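Local coordinates for protein flavin-dependent thymidylate synthase (PDB 6J61) that probably catalyses the FAD-dependent reductive methylation of dUMP to dTMP, using methylenetetrahydrofolate as methyl donor and NADPH as reductant, at residues A[14-19]-A[167-172]; A[23-28]-A[37-42]; A[66-71]-A[198-203]. One frame throughout, in Å; residues are numbered along the deposited sequence.

Interaction 1: A[14-19]-A[167-172]; sequences FVRLVD and EFYWKQ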
loop_
_atom_site.group_PDB
_atom_site.type_symbol
_atom_site.label_atom_id
_atom_site.label_comp_id
_atom_site.label_asym_id
_atom_site.label_seq_id
_atom_site.Cartn_x
_atom_site.Cartn_y
_atom_site.Cartn_z
ATOM N N PHE A 14 -6.569 -18.238 -19.520
ATOM C CA PHE A 14 -5.424 -17.708 -20.249
ATOM C C PHE A 14 -4.745 -16.530 -19.547
ATOM O O PHE A 14 -5.235 -16.014 -18.546
ATOM C CB PHE A 14 -5.846 -17.301 -21.672
ATOM C CG PHE A 14 -6.876 -16.187 -21.730
ATOM C CD1 PHE A 14 -6.500 -14.852 -21.569
ATOM C CD2 PHE A 14 -8.220 -16.473 -21.978
ATOM C CE1 PHE A 14 -7.443 -13.821 -21.656
ATOM C CE2 PHE A 14 -9.172 -15.445 -22.067
ATOM C CZ PHE A 14 -8.780 -14.118 -21.906
ATOM N N VAL A 15 -3.596 -16.132 -20.075
ATOM C CA VAL A 15 -2.835 -15.008 -19.562
ATOM C C VAL A 15 -2.338 -14.294 -20.811
ATOM O O VAL A 15 -1.704 -14.911 -21.671
ATOM C CB VAL A 15 -1.628 -15.477 -18.706
ATOM C CG1 VAL A 15 -0.747 -14.293 -18.356
ATOM C CG2 VAL A 15 -2.113 -16.139 -17.430
ATOM N N ARG A 16 -2.644 -13.003 -20.918
ATOM C CA ARG A 16 -2.242 -12.195 -22.071
ATOM C C ARG A 16 -1.549 -10.894 -21.637
ATOM O O ARG A 16 -2.071 -10.152 -20.810
ATOM C CB ARG A 16 -3.492 -11.883 -22.928
ATOM C CG ARG A 16 -3.290 -10.880 -24.079
ATOM C CD ARG A 16 -4.488 -10.867 -25.051
ATOM N NE ARG A 16 -5.613 -10.063 -24.571
ATOM C CZ ARG A 16 -5.629 -8.730 -24.565
ATOM N NH1 ARG A 16 -4.585 -8.046 -25.016
ATOM N NH2 ARG A 16 -6.680 -8.071 -24.099
ATOM N N LEU A 17 -0.370 -10.618 -22.179
ATOM C CA LEU A 17 0.329 -9.385 -21.818
ATOM C C LEU A 17 -0.317 -8.204 -22.544
ATOM O O LEU A 17 -0.202 -8.079 -23.757
ATOM C CB LEU A 17 1.812 -9.457 -22.196
ATOM C CG LEU A 17 2.575 -8.160 -21.893
ATOM C CD1 LEU A 17 2.634 -7.967 -20.394
ATOM C CD2 LEU A 17 3.981 -8.198 -22.472
ATOM N N VAL A 18 -0.995 -7.336 -21.806
ATOM C CA VAL A 18 -1.646 -6.197 -22.430
ATOM C C VAL A 18 -0.642 -5.083 -22.699
ATOM O O VAL A 18 -0.526 -4.627 -23.841
ATOM C CB VAL A 18 -2.837 -5.717 -21.568
ATOM C CG1 VAL A 18 -3.447 -4.451 -22.131
ATOM C CG2 VAL A 18 -3.889 -6.816 -21.536
ATOM N N ASP A 19 0.097 -4.651 -21.678
ATOM C CA ASP A 19 1.109 -3.607 -21.881
ATOM C C ASP A 19 2.315 -3.851 -20.985
ATOM O O ASP A 19 2.291 -4.734 -20.126
ATOM C CB ASP A 19 0.538 -2.215 -21.596
ATOM C CG ASP A 19 1.343 -1.101 -22.267
ATOM O OD1 ASP A 19 2.349 -1.413 -22.940
ATOM O OD2 ASP A 19 0.971 0.090 -22.132
ATOM N N GLU A 167 -12.922 -12.820 -15.671
ATOM C CA GLU A 167 -11.804 -12.132 -16.304
ATOM C C GLU A 167 -11.479 -10.843 -15.601
ATOM O O GLU A 167 -12.352 -10.225 -14.989
ATOM C CB GLU A 167 -12.105 -11.780 -17.756
ATOM C CG GLU A 167 -12.553 -12.913 -18.619
ATOM C CD GLU A 167 -12.716 -12.476 -20.061
ATOM O OE1 GLU A 167 -13.359 -13.222 -20.822
ATOM O OE2 GLU A 167 -12.201 -11.393 -20.436
ATOM N N PHE A 168 -10.220 -10.429 -15.726
ATOM C CA PHE A 168 -9.756 -9.191 -15.133
ATOM C C PHE A 168 -8.420 -8.712 -15.694
ATOM O O PHE A 168 -7.702 -9.446 -16.372
ATOM C CB PHE A 168 -9.631 -9.345 -13.614
ATOM C CG PHE A 168 -8.711 -10.466 -13.180
ATOM C CD1 PHE A 168 -9.208 -11.750 -12.979
ATOM C CD2 PHE A 168 -7.363 -10.217 -12.913
ATOM C CE1 PHE A 168 -8.381 -12.780 -12.506
ATOM C CE2 PHE A 168 -6.525 -11.238 -12.442
ATOM C CZ PHE A 168 -7.039 -12.526 -12.234
ATOM N N TYR A 169 -8.116 -7.453 -15.411
ATOM C CA TYR A 169 -6.861 -6.835 -15.808
ATOM C C TYR A 169 -6.022 -6.792 -14.538
ATOM O O TYR A 169 -6.493 -6.341 -13.496
ATOM C CB TYR A 169 -7.104 -5.411 -16.321
ATOM C CG TYR A 169 -7.237 -5.322 -17.822
ATOM C CD1 TYR A 169 -7.966 -6.277 -18.532
ATOM C CD2 TYR A 169 -6.628 -4.281 -18.534
ATOM C CE1 TYR A 169 -8.083 -6.205 -19.914
ATOM C CE2 TYR A 169 -6.743 -4.194 -19.922
ATOM C CZ TYR A 169 -7.471 -5.161 -20.607
ATOM O OH TYR A 169 -7.600 -5.094 -21.984
ATOM N N TRP A 170 -4.789 -7.269 -14.622
ATOM C CA TRP A 170 -3.894 -7.284 -13.479
ATOM C C TRP A 170 -2.681 -6.421 -13.821
ATOM O O TRP A 170 -1.941 -6.703 -14.765
ATOM C CB TRP A 170 -3.496 -8.739 -13.177
ATOM C CG TRP A 170 -2.608 -8.948 -11.976
ATOM C CD1 TRP A 170 -1.249 -9.142 -11.973
ATOM C CD2 TRP A 170 -3.015 -8.968 -10.607
ATOM N NE1 TRP A 170 -0.789 -9.281 -10.681
ATOM C CE2 TRP A 170 -1.851 -9.177 -9.824
ATOM C CE3 TRP A 170 -4.250 -8.831 -9.959
ATOM C CZ2 TRP A 170 -1.890 -9.248 -8.432
ATOM C CZ3 TRP A 170 -4.288 -8.904 -8.562
ATOM C CH2 TRP A 170 -3.114 -9.109 -7.817
ATOM N N LYS A 171 -2.509 -5.342 -13.060
ATOM C CA LYS A 171 -1.393 -4.408 -13.250
ATOM C C LYS A 171 -0.465 -4.469 -12.038
ATOM O O LYS A 171 -0.881 -4.177 -10.913
ATOM C CB LYS A 171 -1.918 -2.979 -13.410
ATOM C CG LYS A 171 -0.867 -2.003 -13.907
ATOM C CD LYS A 171 -0.112 -1.295 -12.788
ATOM C CE LYS A 171 -0.918 -0.169 -12.203
ATOM N NZ LYS A 171 -0.303 0.403 -10.974
ATOM N N GLN A 172 0.795 -4.824 -12.265
ATOM C CA GLN A 172 1.733 -4.937 -11.156
ATOM C C GLN A 172 3.183 -4.697 -11.548
ATOM O O GLN A 172 3.609 -5.072 -12.631
ATOM C CB GLN A 172 1.580 -6.325 -10.524
ATOM C CG GLN A 172 2.296 -6.521 -9.209
ATOM C CD GLN A 172 1.802 -7.753 -8.499
ATOM O OE1 GLN A 172 1.618 -8.801 -9.125
ATOM N NE2 GLN A 172 1.578 -7.644 -7.191
#
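Val18 lays both methyls against the hydroxyl-bearing end of Tyr169: CG1 comes to 4.0 Å from Tyr169 CE2, and CG2 to 4.1 Å from Tyr169 CZ, the two side chains running roughly at right angles. With Val18 CG1 anti to the backbone N (chi1 175°) and CG2 anti to the carbonyl carbon, both methyls point to the ring, CG2 nearest the carbon that bears the hydroxyl. Arg16 approaches the same end, its guanidinium turned 76° from the ring, and Arg16 NH2 stands 3.8 Å from Tyr169 OH, a contact without a hydrogen bond. Each polar group is satisfied by another partner. Tyr169 OH bonds to the backbone O of Ser34 of the second subunit, while Arg16 NH2 bonds to His69 ND1. The other nitrogen of that imidazole, NE2, holds Glu167 OE2, so His69 links the two segments; Glu167 OE1 in turn reaches Tyr35 OH of the second subunit. A phenylalanine in place of Tyr169 would probably leave the Ser34 carbonyl of the second subunit without this donor and weaken the link between subunits. Strands 13-21 and 165-173 are not neighbours: strand 65-73 lies between them, antiparallel to both, so side chains make the contact across it. Val18 and Asp19 form a classic beta bulge opposite Lys67 of that middle strand, and on the far side of the sheet Val15 rests on helix 191-207.

Interaction 2: A[23-28]-A[37-42]; sequences DDRAIV and EGTKTV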
loop_
_atom_site.group_PDB
_atom_site.type_symbol
_atom_site.label_atom_id
_atom_site.label_comp_id
_atom_site.label_asym_id
_atom_site.label_seq_id
_atom_site.Cartn_x
_atom_site.Cartn_y
_atom_site.Cartn_z
ATOM N N ASP A 23 11.999 -2.321 -19.430
ATOM C CA ASP A 23 12.591 -3.662 -19.450
ATOM C C ASP A 23 13.856 -3.593 -18.599
ATOM O O ASP A 23 13.994 -2.663 -17.794
ATOM C CB ASP A 23 12.927 -4.114 -20.885
ATOM C CG ASP A 23 13.846 -3.135 -21.635
ATOM O OD1 ASP A 23 14.551 -2.316 -20.997
ATOM O OD2 ASP A 23 13.875 -3.205 -22.886
ATOM N N ASP A 24 14.776 -4.544 -18.777
ATOM C CA ASP A 24 16.021 -4.564 -17.990
ATOM C C ASP A 24 16.719 -3.207 -17.938
ATOM O O ASP A 24 17.315 -2.848 -16.921
ATOM C CB ASP A 24 17.021 -5.602 -18.533
ATOM C CG ASP A 24 16.546 -7.037 -18.351
ATOM O OD1 ASP A 24 16.019 -7.352 -17.270
ATOM O OD2 ASP A 24 16.712 -7.860 -19.286
ATOM N N ARG A 25 16.646 -2.454 -19.035
ATOM C CA ARG A 25 17.286 -1.140 -19.104
ATOM C C ARG A 25 16.669 -0.137 -18.142
ATOM O O ARG A 25 17.360 0.759 -17.635
ATOM C CB ARG A 25 17.203 -0.590 -20.528
ATOM C CG ARG A 25 17.945 -1.433 -21.553
ATOM C CD ARG A 25 17.683 -0.945 -22.960
ATOM N NE ARG A 25 16.277 -0.601 -23.138
ATOM C CZ ARG A 25 15.695 -0.404 -24.313
ATOM N NH1 ARG A 25 16.394 -0.521 -25.433
ATOM N NH2 ARG A 25 14.410 -0.083 -24.361
ATOM N N ALA A 26 15.371 -0.291 -17.888
ATOM C CA ALA A 26 14.660 0.615 -16.996
ATOM C C ALA A 26 15.120 0.470 -15.536
ATOM O O ALA A 26 15.216 1.452 -14.797
ATOM C CB ALA A 26 13.166 0.369 -17.116
ATOM N N ILE A 27 15.407 -0.762 -15.124
ATOM C CA ILE A 27 15.858 -1.014 -13.763
ATOM C C ILE A 27 17.176 -0.281 -13.541
ATOM O O ILE A 27 17.332 0.504 -12.593
ATOM C CB ILE A 27 16.086 -2.504 -13.538
ATOM C CG1 ILE A 27 14.886 -3.289 -14.039
ATOM C CG2 ILE A 27 16.297 -2.774 -12.077
ATOM C CD1 ILE A 27 15.119 -4.774 -14.089
ATOM N N VAL A 28 18.114 -0.532 -14.449
ATOM C CA VAL A 28 19.440 0.070 -14.391
ATOM C C VAL A 28 19.382 1.605 -14.514
ATOM O O VAL A 28 20.109 2.327 -13.826
ATOM C CB VAL A 28 20.352 -0.555 -15.500
ATOM C CG1 VAL A 28 19.996 -0.006 -16.874
ATOM C CG2 VAL A 28 21.789 -0.313 -15.179
ATOM N N GLU A 37 19.474 7.575 -21.139
ATOM C CA GLU A 37 19.202 6.151 -21.226
ATOM C C GLU A 37 19.648 5.355 -19.990
ATOM O O GLU A 37 19.133 4.266 -19.728
ATOM C CB GLU A 37 19.870 5.581 -22.479
ATOM C CG GLU A 37 18.969 4.721 -23.362
ATOM C CD GLU A 37 17.898 5.530 -24.091
ATOM O OE1 GLU A 37 18.204 6.662 -24.532
ATOM O OE2 GLU A 37 16.757 5.025 -24.240
ATOM N N GLY A 38 20.609 5.890 -19.242
ATOM C CA GLY A 38 21.081 5.213 -18.044
ATOM C C GLY A 38 21.656 3.813 -18.200
ATOM O O GLY A 38 21.773 3.073 -17.229
ATOM N N THR A 39 22.019 3.441 -19.419
ATOM C CA THR A 39 22.594 2.124 -19.677
ATOM C C THR A 39 24.102 2.184 -19.880
ATOM O O THR A 39 24.695 3.261 -19.994
ATOM C CB THR A 39 22.003 1.489 -20.942
ATOM O OG1 THR A 39 21.721 2.522 -21.895
ATOM C CG2 THR A 39 20.753 0.708 -20.623
ATOM N N LYS A 40 24.710 1.006 -19.919
ATOM C CA LYS A 40 26.142 0.872 -20.147
ATOM C C LYS A 40 26.308 -0.391 -20.970
ATOM O O LYS A 40 25.697 -0.514 -22.031
ATOM C CB LYS A 40 26.906 0.784 -18.822
ATOM C CG LYS A 40 26.755 2.039 -17.968
ATOM C CD LYS A 40 27.928 2.251 -17.019
ATOM C CE LYS A 40 27.788 3.582 -16.271
ATOM N NZ LYS A 40 29.025 3.996 -15.552
ATOM N N THR A 41 27.112 -1.332 -20.492
ATOM C CA THR A 41 27.310 -2.581 -21.221
ATOM C C THR A 41 26.406 -3.671 -20.621
ATOM O O THR A 41 26.047 -3.608 -19.442
ATOM C CB THR A 41 28.781 -3.007 -21.147
ATOM O OG1 THR A 41 28.953 -3.970 -20.106
ATOM C CG2 THR A 41 29.648 -1.805 -20.825
ATOM N N VAL A 42 26.041 -4.671 -21.417
ATOM C CA VAL A 42 25.158 -5.723 -20.914
ATOM C C VAL A 42 25.707 -6.517 -19.730
ATOM O O VAL A 42 24.943 -6.896 -18.842
ATOM C CB VAL A 42 24.740 -6.734 -22.015
ATOM C CG1 VAL A 42 24.170 -6.010 -23.215
ATOM C CG2 VAL A 42 25.914 -7.580 -22.402
#
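Arg25 meets Thr39 with CG anti to its own carbonyl carbon (chi1 -63°), which sets CB and CG of the arginine against the loop, while Thr39 keeps OG1 between its backbone N and carbonyl carbon (chi1 34°) and turns methyl CG2 to the helix. Thr39 CG2 then sits 3.7 Å from Arg25 CG and 3.8 Å from Arg25 CB, the two chains crossing at a slant. Val28, about one turn further along, adds a second contact: Val28 CG1 is 3.9 Å from Thr39 CG2 and approaches Gly38 O, although the modelled place of this methyl is doubtful because it crowds the carbonyl of Arg25. No hydrogen bond joins the segments. Gly38 has a positive phi of 59°, where a side chain is disfavoured, and a CB there would point at the helix; its O accepts from Arg32 NH1. Asp23 is the N-cap of helix 24-32: Asp23 OD1 takes Arg25 N at 2.9 Å, the donor lying above the carboxylate plane, and a weak bond from Arg25 NE at 3.2 Å adds a salt bridge that probably helps to hold the arginine back over its own helix end. Thr41 caps the next helix through Glu44 N. This surface contact therefore folds the connection between helices 24-32 and 42-54 back on the first of them, with Asp45 and Leu48 of the second touching Val28 and Asp45 also touching Thr39.

Interaction 3: A[66-71]-A[198-203]; sequences FKFHVK and RAIAEI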
loop_
_atom_site.group_PDB
_atom_site.type_symbol
_atom_site.label_atom_id
_atom_site.label_comp_id
_atom_site.label_asym_id
_atom_site.label_seq_id
_atom_site.Cartn_x
_atom_site.Cartn_y
_atom_site.Cartn_z
ATOM N N PHE A 66 3.984 -4.466 -15.503
ATOM C CA PHE A 66 3.298 -5.373 -16.420
ATOM C C PHE A 66 1.790 -5.298 -16.177
ATOM O O PHE A 66 1.334 -5.140 -15.040
ATOM C CB PHE A 66 3.771 -6.827 -16.229
ATOM C CG PHE A 66 5.155 -7.094 -16.747
ATOM C CD1 PHE A 66 6.276 -6.569 -16.103
ATOM C CD2 PHE A 66 5.345 -7.848 -17.900
ATOM C CE1 PHE A 66 7.564 -6.795 -16.606
ATOM C CE2 PHE A 66 6.631 -8.075 -18.405
ATOM C CZ PHE A 66 7.737 -7.550 -17.760
ATOM N N LYS A 67 1.024 -5.403 -17.255
ATOM C CA LYS A 67 -0.429 -5.357 -17.185
ATOM C C LYS A 67 -0.970 -6.551 -17.965
ATOM O O LYS A 67 -0.720 -6.681 -19.157
ATOM C CB LYS A 67 -0.932 -4.034 -17.772
ATOM C CG LYS A 67 -2.438 -3.850 -17.699
ATOM C CD LYS A 67 -2.859 -2.376 -17.757
ATOM C CE LYS A 67 -2.466 -1.692 -19.071
ATOM N NZ LYS A 67 -3.013 -0.303 -19.163
ATOM N N PHE A 68 -1.698 -7.432 -17.286
ATOM C CA PHE A 68 -2.239 -8.617 -17.941
ATOM C C PHE A 68 -3.763 -8.685 -18.012
ATOM O O PHE A 68 -4.474 -8.016 -17.262
ATOM C CB PHE A 68 -1.757 -9.898 -17.240
ATOM C CG PHE A 68 -0.257 -10.033 -17.150
ATOM C CD1 PHE A 68 0.457 -9.382 -16.150
ATOM C CD2 PHE A 68 0.437 -10.846 -18.045
ATOM C CE1 PHE A 68 1.836 -9.542 -16.038
ATOM C CE2 PHE A 68 1.821 -11.007 -17.934
ATOM C CZ PHE A 68 2.517 -10.353 -16.927
ATOM N N HIS A 69 -4.236 -9.523 -18.930
ATOM C CA HIS A 69 -5.650 -9.793 -19.142
ATOM C C HIS A 69 -5.710 -11.268 -18.745
ATOM O O HIS A 69 -5.154 -12.131 -19.433
ATOM C CB HIS A 69 -6.005 -9.605 -20.622
ATOM C CG HIS A 69 -7.439 -9.895 -20.955
ATOM N ND1 HIS A 69 -7.939 -9.790 -22.235
ATOM C CD2 HIS A 69 -8.477 -10.291 -20.181
ATOM C CE1 HIS A 69 -9.220 -10.108 -22.235
ATOM N NE2 HIS A 69 -9.572 -10.416 -21.000
ATOM N N VAL A 70 -6.348 -11.555 -17.617
ATOM C CA VAL A 70 -6.421 -12.922 -17.121
ATOM C C VAL A 70 -7.844 -13.451 -17.025
ATOM O O VAL A 70 -8.757 -12.756 -16.577
ATOM C CB VAL A 70 -5.779 -13.031 -15.706
ATOM C CG1 VAL A 70 -5.647 -14.505 -15.284
ATOM C CG2 VAL A 70 -4.431 -12.321 -15.689
ATOM N N LYS A 71 -8.019 -14.698 -17.440
ATOM C CA LYS A 71 -9.312 -15.371 -17.385
ATOM C C LYS A 71 -9.060 -16.582 -16.492
ATOM O O LYS A 71 -8.187 -17.404 -16.784
ATOM C CB LYS A 71 -9.729 -15.812 -18.796
ATOM C CG LYS A 71 -11.098 -16.462 -18.880
ATOM C CD LYS A 71 -11.468 -16.816 -20.309
ATOM C CE LYS A 71 -12.859 -17.438 -20.347
ATOM N NZ LYS A 71 -13.212 -17.997 -21.681
ATOM N N ARG A 198 3.090 -19.913 -13.697
ATOM C CA ARG A 198 4.057 -20.425 -14.666
ATOM C C ARG A 198 3.922 -19.632 -15.969
ATOM O O ARG A 198 4.912 -19.195 -16.567
ATOM C CB ARG A 198 3.827 -21.919 -14.943
ATOM C CG ARG A 198 4.166 -22.852 -13.784
ATOM C CD ARG A 198 4.697 -24.191 -14.315
ATOM N NE ARG A 198 3.980 -25.359 -13.791
ATOM C CZ ARG A 198 4.271 -25.993 -12.654
ATOM N NH1 ARG A 198 5.284 -25.583 -11.893
ATOM N NH2 ARG A 198 3.545 -27.044 -12.275
ATOM N N ALA A 199 2.683 -19.445 -16.401
ATOM C CA ALA A 199 2.415 -18.693 -17.611
ATOM C C ALA A 199 3.059 -17.309 -17.503
ATOM O O ALA A 199 3.796 -16.872 -18.388
ATOM C CB ALA A 199 0.915 -18.559 -17.799
ATOM N N ILE A 200 2.776 -16.625 -16.405
ATOM C CA ILE A 200 3.314 -15.297 -16.197
ATOM C C ILE A 200 4.833 -15.311 -16.174
ATOM O O ILE A 200 5.482 -14.469 -16.800
ATOM C CB ILE A 200 2.766 -14.695 -14.888
ATOM C CG1 ILE A 200 1.268 -14.446 -15.055
ATOM C CG2 ILE A 200 3.506 -13.407 -14.530
ATOM C CD1 ILE A 200 0.622 -13.812 -13.866
ATOM N N ALA A 201 5.393 -16.274 -15.452
ATOM C CA ALA A 201 6.838 -16.402 -15.339
ATOM C C ALA A 201 7.442 -16.469 -16.741
ATOM O O ALA A 201 8.442 -15.802 -17.047
ATOM C CB ALA A 201 7.182 -17.656 -14.550
ATOM N N GLU A 202 6.821 -17.266 -17.599
ATOM C CA GLU A 202 7.307 -17.400 -18.961
ATOM C C GLU A 202 7.352 -16.044 -19.663
ATOM O O GLU A 202 8.351 -15.690 -20.291
ATOM C CB GLU A 202 6.416 -18.356 -19.749
ATOM C CG GLU A 202 7.155 -19.085 -20.841
ATOM C CD GLU A 202 8.283 -19.945 -20.293
ATOM O OE1 GLU A 202 7.993 -20.888 -19.519
ATOM O OE2 GLU A 202 9.458 -19.669 -20.634
ATOM N N ILE A 203 6.277 -15.272 -19.547
ATOM C CA ILE A 203 6.240 -13.975 -20.198
ATOM C C ILE A 203 7.294 -13.039 -19.638
ATOM O O ILE A 203 7.925 -12.303 -20.385
ATOM C CB ILE A 203 4.856 -13.307 -20.065
ATOM C CG1 ILE A 203 3.788 -14.198 -20.680
ATOM C CG2 ILE A 203 4.849 -11.973 -20.784
ATOM C CD1 ILE A 203 2.394 -13.674 -20.476
#
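Apolar contacts alone join Phe68 to Ile203 and Ile200, all three buried. Ile203 CD1 meets the rim of the phenyl ring in its plane, 3.7 Å from Phe68 CE2, and the two side chains slide past each other in opposite directions. Ile200 brings its branch methyl instead: Ile200 CG2 lies 4.0 Å from Phe68 CZ, arriving obliquely. The two isoleucines share one conformation, CG1 anti to the carbonyl carbon and chi2 extended, so the difference comes from their places on the helix. The CB of Ile203 points to the strand and CD1 reaches the ring; Ile200 is turned to the side and offers its CG2 branch. Phe66, two residues before Phe68, packs on Leu177 of helix 174-184, which also touches Ile200. Ile200 also comes within about 3 Å, side chain to side chain, of Trp80, a predicted dUMP-site residue. The contact is the packing of helix 191-207 on one face of the antiparallel sheet of this ThyX subunit. Strand alternation points Phe66 and Phe68 to the helices, while Lys67 and His69 reach the second subunit on the opposite face: Lys67 NZ bonds to Met63 O there, and the His69 ring meets the Tyr35 ring edge-to-face. A polar bond to the helix comes from Tyr196 OH, which meets Lys71 O and ties an earlier turn of helix 191-207 to the strand. Separately, Lys71 NZ forms a salt bridge with Glu101.

Interactions 1 and 3 share the central sheet, their centres about 6 Å apart. Strand 65-73 runs between the two strands of interaction 1 and probably bonds to both, through Phe68 N to Trp170 O (2.6 Å) and Lys67 O to Val18 N (2.7 Å). The side chains of Arg16, Val18 and Tyr169 lie on the face packed by the second subunit, that of Phe68 on the other, under the helices. Interaction 2 lies farther out, about 25 and 23 Å by centres from interactions 1 and 3, joined to interaction 1 by the chain leading from strand 13-21 into helix 24-32. Measured from side chains to a bound FAD, Tyr169 is about 8 Å away, Ile200 about 12 Å and Val28 about 13 Å.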